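Local coordinates for protein M157 (Murid herpesvirus 1, PDB 2NYK) that serves as a mouse cytomegalovirus ligand for Ly49 receptors of natural killer cells and has an MHC class I-like fold, at residues T22-K36 against I39-V52. The protein carries 1 engineered substitution. Sequence-based numbering, arbitrary orientation.
Sequences TMEFEVTVTRGGVHK and ISVDNGRPVVVWDV
I39 meets two side chains of strand 22-30 on one face of the sheet: its CG2 lies 3.7 Å from M23 CG, and its CG1 packs beside the ring of F25, which in turn meets F75 of helix 71-90. On the other face, S40 pairs with E24 through two backbone hydrogen bonds, S40 N to E24 O at 3.0 Å, and a water links that same carbonyl to S40 OG. V41 returns to the face of M23, where it touches L171 of helix 157-173. D42 lies just past the strand end, yet its backbone N still reaches T22 O (2.7 Å), while T22 N donates to D42 OD1 in a nearly straight bond (164° at the hydrogen), arriving close to the line of the carboxylate C-O bond. The chain then passes close to the carboxylate of E24, whose side chain folds back at chi2 (75°) so that the single N-H of N43 is shared between its two oxygens, weakly to each. Past the corner at V47, contact resumes on strand 35-36. A water joins W50 O to H35 ND1, and D51 OD1 forms a long salt bridge with K36 NZ (4.0 Å), OD2 pairing with K58. Finally V52 places CB 4.1 Å above the centre of the H35 ring, a CH-pi contact. Consecutive antiparallel hairpins of this kind build the floor of the MHC class I-like platform, here beneath helices 71-90 and 157-173.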
ATOM      1  N   THR A  22       5.449  -2.890  -8.722  1.00 22.45           N
ATOM      2  CA  THR A  22       6.358  -2.904  -7.583  1.00 21.86           C
ATOM      3  C   THR A  22       5.650  -3.559  -6.403  1.00 22.33           C
ATOM      4  O   THR A  22       4.406  -3.571  -6.323  1.00 20.71           O
ATOM      5  CB  THR A  22       6.824  -1.461  -7.179  1.00 22.30           C
ATOM      6  OG1 THR A  22       5.749  -0.770  -6.524  1.00 23.09           O
ATOM      7  CG2 THR A  22       7.256  -0.649  -8.413  1.00 21.43           C
ATOM      8  N   MET A  23       6.452  -4.144  -5.518  1.00 21.70           N
ATOM      9  CA  MET A  23       5.984  -4.723  -4.284  1.00 22.54           C
ATOM     10  C   MET A  23       6.919  -4.245  -3.189  1.00 22.75           C
ATOM     11  O   MET A  23       8.156  -4.168  -3.392  1.00 21.47           O
ATOM     12  CB  MET A  23       5.962  -6.250  -4.366  1.00 23.94           C
ATOM     13  CG  MET A  23       5.277  -6.936  -3.173  1.00 28.39           C
ATOM     14  SD  MET A  23       4.746  -8.674  -3.517  1.00 36.05           S
ATOM     15  CE  MET A  23       4.485  -8.601  -5.279  1.00 29.11           C
ATOM     16  N   GLU A  24       6.333  -3.886  -2.044  1.00 20.47           N
ATOM     17  CA  GLU A  24       7.111  -3.364  -0.928  1.00 20.52           C
ATOM     18  C   GLU A  24       6.871  -4.280   0.231  1.00 21.37           C
ATOM     19  O   GLU A  24       5.725  -4.469   0.652  1.00 21.32           O
ATOM     20  CB  GLU A  24       6.687  -1.931  -0.604  1.00 20.50           C
ATOM     21  CG  GLU A  24       6.856  -0.889  -1.786  1.00 19.93           C
ATOM     22  CD  GLU A  24       5.807  -1.007  -2.902  1.00 23.73           C
ATOM     23  OE1 GLU A  24       4.612  -1.214  -2.624  1.00 25.37           O
ATOM     24  OE2 GLU A  24       6.179  -0.897  -4.086  1.00 25.39           O
ATOM     25  N   PHE A  25       7.945  -4.869   0.737  1.00 21.92           N
ATOM     26  CA  PHE A  25       7.883  -5.777   1.873  1.00 22.04           C
ATOM     27  C   PHE A  25       8.466  -5.033   3.046  1.00 23.32           C
ATOM     28  O   PHE A  25       9.587  -4.497   2.947  1.00 24.10           O
ATOM     29  CB  PHE A  25       8.751  -7.018   1.609  1.00 22.98           C
ATOM     30  CG  PHE A  25       8.393  -7.774   0.376  1.00 23.15           C
ATOM     31  CD1 PHE A  25       7.430  -8.784   0.421  1.00 24.30           C
ATOM     32  CD2 PHE A  25       9.031  -7.490  -0.839  1.00 23.86           C
ATOM     33  CE1 PHE A  25       7.099  -9.499  -0.722  1.00 24.32           C
ATOM     34  CE2 PHE A  25       8.723  -8.180  -1.979  1.00 23.50           C
ATOM     35  CZ  PHE A  25       7.769  -9.213  -1.929  1.00 26.07           C
ATOM     36  N   GLU A  26       7.732  -4.961   4.157  1.00 22.20           N
ATOM     37  CA  GLU A  26       8.237  -4.215   5.293  1.00 23.19           C
ATOM     38  C   GLU A  26       8.064  -4.984   6.600  1.00 22.83           C
ATOM     39  O   GLU A  26       7.023  -5.595   6.835  1.00 22.01           O
ATOM     40  CB  GLU A  26       7.530  -2.860   5.375  1.00 23.55           C
ATOM     41  CG  GLU A  26       7.944  -2.006   6.570  1.00 29.13           C
ATOM     42  CD  GLU A  26       7.474  -0.564   6.414  1.00 33.00           C
ATOM     43  OE1 GLU A  26       7.490   0.183   7.402  1.00 39.27           O
ATOM     44  OE2 GLU A  26       7.085  -0.175   5.306  1.00 38.57           O
ATOM     45  N   VAL A  27       9.076  -4.942   7.460  1.00 22.80           N
ATOM     46  CA  VAL A  27       8.978  -5.584   8.757  1.00 24.55           C
ATOM     47  C   VAL A  27       9.521  -4.641   9.814  1.00 26.48           C
ATOM     48  O   VAL A  27      10.585  -4.045   9.638  1.00 26.06           O
ATOM     49  CB  VAL A  27       9.766  -6.930   8.832  1.00 24.34           C
ATOM     50  CG1 VAL A  27       9.655  -7.538  10.228  1.00 26.04           C
ATOM     51  CG2 VAL A  27       9.243  -7.915   7.796  1.00 24.65           C
ATOM     52  N   THR A  28       8.764  -4.513  10.902  1.00 27.90           N
ATOM     53  CA  THR A  28       9.157  -3.705  12.038  1.00 30.63           C
ATOM     54  C   THR A  28       9.188  -4.595  13.276  1.00 32.10           C
ATOM     55  O   THR A  28       8.264  -5.380  13.512  1.00 31.78           O
ATOM     56  CB  THR A  28       8.184  -2.530  12.254  1.00 31.53           C
ATOM     57  OG1 THR A  28       8.179  -1.702  11.082  1.00 32.64           O
ATOM     58  CG2 THR A  28       8.606  -1.707  13.446  1.00 32.43           C
ATOM     59  N   VAL A  29      10.279  -4.505  14.025  1.00 33.99           N
ATOM     60  CA  VAL A  29      10.425  -5.206  15.295  1.00 36.49           C
ATOM     61  C   VAL A  29      10.750  -4.168  16.387  1.00 38.18           C
ATOM     62  O   VAL A  29      11.615  -3.317  16.202  1.00 37.34           O
ATOM     63  CB  VAL A  29      11.532  -6.284  15.199  1.00 36.36           C
ATOM     64  CG1 VAL A  29      11.936  -6.772  16.566  1.00 37.75           C
ATOM     65  CG2 VAL A  29      11.069  -7.461  14.342  1.00 36.12           C
ATOM     66  N   THR A  30      10.030  -4.223  17.504  1.00 40.55           N
ATOM     67  CA  THR A  30      10.259  -3.284  18.614  1.00 43.15           C
ATOM     68  C   THR A  30      10.594  -4.057  19.881  1.00 44.10           C
ATOM     69  O   THR A  30      10.096  -5.164  20.075  1.00 44.51           O
ATOM     70  CB  THR A  30       9.028  -2.360  18.880  1.00 43.36           C
ATOM     71  OG1 THR A  30       8.585  -1.761  17.659  1.00 44.28           O
ATOM     72  CG2 THR A  30       9.365  -1.242  19.876  1.00 44.47           C
ATOM     73  N   ARG A  31      11.459  -3.480  20.722  1.00 45.58           N
ATOM     74  CA  ARG A  31      11.696  -3.992  22.089  1.00 46.82           C
ATOM     75  C   ARG A  31      10.405  -3.916  22.897  1.00 47.22           C
ATOM     76  O   ARG A  31       9.828  -2.825  23.065  1.00 47.56           O
ATOM     77  CB  ARG A  31      12.792  -3.183  22.796  1.00 46.94           C
ATOM     78  CG  ARG A  31      14.183  -3.370  22.219  1.00 47.96           C
ATOM     79  CD  ARG A  31      15.019  -4.377  23.033  1.00 49.66           C
ATOM     80  NE  ARG A  31      16.338  -4.581  22.426  1.00 49.62           N
ATOM     81  CZ  ARG A  31      17.214  -3.605  22.174  1.00 49.56           C
ATOM     82  NH1 ARG A  31      16.916  -2.341  22.463  1.00 50.41           N
ATOM     83  NH2 ARG A  31      18.382  -3.889  21.616  1.00 48.47           N
ATOM     84  N   GLY A  32       9.947  -5.079  23.380  1.00 47.66           N
ATOM     85  CA  GLY A  32       8.646  -5.150  24.040  1.00 48.06           C
ATOM     86  C   GLY A  32       7.664  -6.011  23.263  1.00 48.18           C
ATOM     87  O   GLY A  32       6.465  -6.026  23.561  1.00 48.47           O
ATOM     88  N   GLY A  33       8.184  -6.714  22.257  1.00 47.92           N
ATOM     89  CA  GLY A  33       7.428  -7.724  21.526  1.00 47.64           C
ATOM     90  C   GLY A  33       6.468  -7.272  20.436  1.00 47.10           C
ATOM     91  O   GLY A  33       5.782  -8.106  19.850  1.00 47.43           O
ATOM     92  N   VAL A  34       6.397  -5.967  20.170  1.00 46.42           N
ATOM     93  CA  VAL A  34       5.505  -5.455  19.128  1.00 45.57           C
ATOM     94  C   VAL A  34       6.192  -5.519  17.759  1.00 44.79           C
ATOM     95  O   VAL A  34       7.166  -4.805  17.509  1.00 45.09           O
ATOM     96  CB  VAL A  34       5.005  -4.017  19.432  1.00 45.76           C
ATOM     97  CG1 VAL A  34       4.152  -3.483  18.291  1.00 46.07           C
ATOM     98  CG2 VAL A  34       4.207  -3.994  20.725  1.00 46.43           C
ATOM     99  N   HIS A  35       5.687  -6.398  16.893  1.00 43.13           N
ATOM    100  CA  HIS A  35       6.172  -6.516  15.516  1.00 40.73           C
ATOM    101  C   HIS A  35       5.038  -6.359  14.501  1.00 38.77           C
ATOM    102  O   HIS A  35       3.848  -6.426  14.847  1.00 38.06           O
ATOM    103  CB  HIS A  35       6.908  -7.842  15.287  1.00 41.41           C
ATOM    104  CG  HIS A  35       6.068  -9.050  15.565  1.00 43.51           C
ATOM    105  ND1 HIS A  35       4.986  -9.399  14.783  1.00 44.87           N
ATOM    106  CD2 HIS A  35       6.143  -9.982  16.553  1.00 45.17           C
ATOM    107  CE1 HIS A  35       4.430 -10.498  15.272  1.00 45.82           C
ATOM    108  NE2 HIS A  35       5.115 -10.872  16.345  1.00 46.06           N
ATOM    109  N   LYS A  36       5.420  -6.136  13.244  1.00 35.44           N
ATOM    110  CA  LYS A  36       4.472  -5.998  12.163  1.00 33.05           C
ATOM    111  C   LYS A  36       5.156  -6.307  10.840  1.00 30.52           C
ATOM    112  O   LYS A  36       6.263  -5.851  10.588  1.00 28.80           O
ATOM    113  CB  LYS A  36       3.869  -4.580  12.147  1.00 33.22           C
ATOM    114  CG  LYS A  36       2.763  -4.388  11.111  1.00 35.88           C
ATOM    115  CD  LYS A  36       2.264  -2.934  11.068  1.00 40.26           C
ATOM    116  CE  LYS A  36       1.172  -2.689  12.126  1.00 44.18           C
ATOM    117  NZ  LYS A  36       0.654  -1.272  12.160  1.00 46.52           N
ATOM    118  N   ILE A  39       2.744  -6.173   3.275  1.00 23.06           N
ATOM    119  CA  ILE A  39       3.033  -6.212   1.852  1.00 23.20           C
ATOM    120  C   ILE A  39       2.150  -5.153   1.230  1.00 22.75           C
ATOM    121  O   ILE A  39       0.952  -5.101   1.523  1.00 21.07           O
ATOM    122  CB  ILE A  39       2.708  -7.574   1.216  1.00 23.25           C
ATOM    123  CG1 ILE A  39       3.547  -8.704   1.827  1.00 23.04           C
ATOM    124  CG2 ILE A  39       2.953  -7.526  -0.332  1.00 23.87           C
ATOM    125  CD1 ILE A  39       3.089 -10.039   1.344  1.00 19.32           C
ATOM    126  N   SER A  40       2.745  -4.336   0.355  1.00 21.48           N
ATOM    127  CA  SER A  40       2.026  -3.329  -0.404  1.00 22.42           C
ATOM    128  C   SER A  40       2.436  -3.561  -1.851  1.00 23.26           C
ATOM    129  O   SER A  40       3.449  -4.234  -2.111  1.00 20.80           O
ATOM    130  CB  SER A  40       2.478  -1.926   0.026  1.00 22.64           C
ATOM    131  OG  SER A  40       2.513  -1.852   1.460  1.00 30.46           O
ATOM    132  N   VAL A  41       1.683  -2.992  -2.788  1.00 22.02           N
ATOM    133  CA  VAL A  41       2.039  -3.117  -4.180  1.00 23.10           C
ATOM    134  C   VAL A  41       1.917  -1.746  -4.783  1.00 22.92           C
ATOM    135  O   VAL A  41       1.092  -0.949  -4.338  1.00 23.19           O
ATOM    136  CB  VAL A  41       1.141  -4.097  -4.965  1.00 23.10           C
ATOM    137  CG1 VAL A  41       1.223  -5.518  -4.375  1.00 22.51           C
ATOM    138  CG2 VAL A  41      -0.305  -3.596  -4.978  1.00 22.51           C
ATOM    139  N   ASP A  42       2.742  -1.501  -5.790  1.00 22.62           N
ATOM    140  CA  ASP A  42       2.752  -0.243  -6.535  1.00 24.41           C
ATOM    141  C   ASP A  42       2.863   0.989  -5.662  1.00 24.38           C
ATOM    142  O   ASP A  42       2.232   2.015  -5.926  1.00 25.28           O
ATOM    143  CB  ASP A  42       1.554  -0.169  -7.489  1.00 25.21           C
ATOM    144  CG  ASP A  42       1.801  -0.959  -8.743  1.00 25.53           C
ATOM    145  OD1 ASP A  42       2.986  -1.269  -8.978  1.00 26.24           O
ATOM    146  OD2 ASP A  42       0.853  -1.265  -9.494  1.00 27.94           O
ATOM    147  N   ASN A  43       3.684   0.866  -4.621  1.00 24.42           N
ATOM    148  CA  ASN A  43       3.928   1.950  -3.654  1.00 25.20           C
ATOM    149  C   ASN A  43       2.632   2.519  -3.029  1.00 24.25           C
ATOM    150  O   ASN A  43       2.545   3.713  -2.728  1.00 23.90           O
ATOM    151  CB  ASN A  43       4.806   3.036  -4.298  1.00 27.02           C
ATOM    152  CG  ASN A  43       5.504   3.915  -3.275  1.00 31.24           C
ATOM    153  OD1 ASN A  43       5.918   3.457  -2.190  1.00 36.31           O
ATOM    154  ND2 ASN A  43       5.635   5.185  -3.609  1.00 35.28           N
ATOM    155  N   GLY A  44       1.630   1.654  -2.822  1.00 22.88           N
ATOM    156  CA  GLY A  44       0.358   2.087  -2.234  1.00 21.62           C
ATOM    157  C   GLY A  44       0.252   1.645  -0.797  1.00 21.88           C
ATOM    158  O   GLY A  44       1.252   1.303  -0.183  1.00 19.68           O
ATOM    159  N   ARG A  45      -0.965   1.616  -0.258  1.00 22.36           N
ATOM    160  CA  ARG A  45      -1.167   1.172   1.123  1.00 22.17           C
ATOM    161  C   ARG A  45      -0.990  -0.337   1.192  1.00 20.59           C
ATOM    162  O   ARG A  45      -1.050  -1.010   0.172  1.00 20.85           O
ATOM    163  CB  ARG A  45      -2.597   1.510   1.594  1.00 23.30           C
ATOM    164  CG  ARG A  45      -3.179   2.826   1.050  1.00 27.65           C
ATOM    165  CD  ARG A  45      -2.495   4.095   1.573  1.00 31.40           C
ATOM    166  NE  ARG A  45      -2.524   4.194   3.040  1.00 34.97           N
ATOM    167  CZ  ARG A  45      -3.507   4.719   3.787  1.00 38.25           C
ATOM    168  NH1 ARG A  45      -4.627   5.229   3.255  1.00 36.66           N
ATOM    169  NH2 ARG A  45      -3.366   4.722   5.114  1.00 38.40           N
ATOM    170  N   PRO A  46      -0.732  -0.877   2.389  1.00 20.28           N
ATOM    171  CA  PRO A  46      -0.590  -2.310   2.502  1.00 21.35           C
ATOM    172  C   PRO A  46      -1.853  -3.079   2.155  1.00 20.74           C
ATOM    173  O   PRO A  46      -2.976  -2.663   2.477  1.00 21.33           O
ATOM    174  CB  PRO A  46      -0.231  -2.521   3.975  1.00 21.02           C
ATOM    175  CG  PRO A  46       0.465  -1.208   4.371  1.00 22.11           C
ATOM    176  CD  PRO A  46      -0.415  -0.187   3.659  1.00 21.89           C
ATOM    177  N   VAL A  47      -1.653  -4.206   1.504  1.00 20.39           N
ATOM    178  CA  VAL A  47      -2.783  -5.085   1.145  1.00 20.99           C
ATOM    179  C   VAL A  47      -2.743  -6.413   1.931  1.00 21.63           C
ATOM    180  O   VAL A  47      -3.683  -7.228   1.870  1.00 21.41           O
ATOM    181  CB  VAL A  47      -2.836  -5.329  -0.378  1.00 20.65           C
ATOM    182  CG1 VAL A  47      -3.215  -4.020  -1.105  1.00 16.02           C
ATOM    183  CG2 VAL A  47      -1.531  -5.884  -0.884  1.00 20.78           C
ATOM    184  N   VAL A  48      -1.652  -6.608   2.672  1.00 22.17           N
ATOM    185  CA  VAL A  48      -1.484  -7.770   3.569  1.00 22.68           C
ATOM    186  C   VAL A  48      -0.762  -7.298   4.821  1.00 24.19           C
ATOM    187  O   VAL A  48       0.317  -6.682   4.727  1.00 23.45           O
ATOM    188  CB  VAL A  48      -0.629  -8.915   2.915  1.00 23.19           C
ATOM    189  CG1 VAL A  48      -0.537 -10.134   3.893  1.00 22.85           C
ATOM    190  CG2 VAL A  48      -1.225  -9.368   1.596  1.00 21.24           C
ATOM    191  N   VAL A  49      -1.354  -7.563   5.991  1.00 25.21           N
ATOM    192  CA  VAL A  49      -0.810  -7.095   7.272  1.00 27.46           C
ATOM    193  C   VAL A  49      -0.769  -8.237   8.306  1.00 29.87           C
ATOM    194  O   VAL A  49      -1.796  -8.869   8.554  1.00 29.15           O
ATOM    195  CB  VAL A  49      -1.650  -5.928   7.872  1.00 27.80           C
ATOM    196  CG1 VAL A  49      -1.106  -5.515   9.245  1.00 27.80           C
ATOM    197  CG2 VAL A  49      -1.662  -4.705   6.921  1.00 27.26           C
ATOM    198  N   TRP A  50       0.413  -8.487   8.881  1.00 31.71           N
ATOM    199  CA  TRP A  50       0.570  -9.418  10.011  1.00 34.75           C
ATOM    200  C   TRP A  50       0.880  -8.603  11.248  1.00 36.72           C
ATOM    201  O   TRP A  50       1.983  -8.068  11.375  1.00 36.46           O
ATOM    202  CB  TRP A  50       1.745 -10.368   9.797  1.00 35.29           C
ATOM    203  CG  TRP A  50       1.508 -11.532   8.931  1.00 36.23           C
ATOM    204  CD1 TRP A  50       1.053 -12.752   9.323  1.00 36.43           C
ATOM    205  CD2 TRP A  50       1.785 -11.634   7.522  1.00 38.09           C
ATOM    206  NE1 TRP A  50       0.995 -13.597   8.251  1.00 37.76           N
ATOM    207  CE2 TRP A  50       1.439 -12.940   7.130  1.00 38.81           C
ATOM    208  CE3 TRP A  50       2.265 -10.737   6.550  1.00 39.28           C
ATOM    209  CZ2 TRP A  50       1.554 -13.383   5.797  1.00 38.86           C
ATOM    210  CZ3 TRP A  50       2.399 -11.182   5.237  1.00 39.05           C
ATOM    211  CH2 TRP A  50       2.036 -12.490   4.870  1.00 39.26           C
ATOM    212  N   ASP A  51      -0.094  -8.514  12.149  1.00 39.43           N
ATOM    213  CA  ASP A  51       0.063  -7.853  13.446  1.00 42.54           C
ATOM    214  C   ASP A  51       0.451  -8.808  14.572  1.00 43.68           C
ATOM    215  O   ASP A  51       0.133  -9.997  14.533  1.00 44.22           O
ATOM    216  CB  ASP A  51      -1.226  -7.110  13.823  1.00 42.92           C
ATOM    217  CG  ASP A  51      -1.314  -5.744  13.176  1.00 45.25           C
ATOM    218  OD1 ASP A  51      -0.338  -4.971  13.311  1.00 48.12           O
ATOM    219  OD2 ASP A  51      -2.345  -5.435  12.535  1.00 47.00           O
ATOM    220  N   VAL A  52       1.125  -8.264  15.584  1.00 45.27           N
ATOM    221  CA  VAL A  52       1.531  -9.025  16.766  1.00 46.45           C
ATOM    222  C   VAL A  52       0.358  -9.737  17.459  1.00 46.95           C
ATOM    223  O   VAL A  52      -0.789  -9.273  17.408  1.00 47.55           O
ATOM    224  CB  VAL A  52       2.281  -8.122  17.779  1.00 46.88           C
ATOM    225  CG1 VAL A  52       1.357  -7.015  18.335  1.00 47.52           C
ATOM    226  CG2 VAL A  52       2.869  -8.968  18.913  1.00 47.73           C
TER
HETATM  227  O   HOH W   1       4.546  -2.967   3.038  1.00 23.48           O
HETATM  228  O   HOH W   2       4.122   0.967  -0.178  1.00 37.56           O
HETATM  229  O   HOH W   3       4.103  -9.438  12.389  1.00 32.51           O
HETATM  230  O   HOH W   4       1.518  -5.017  15.222  1.00 48.14           O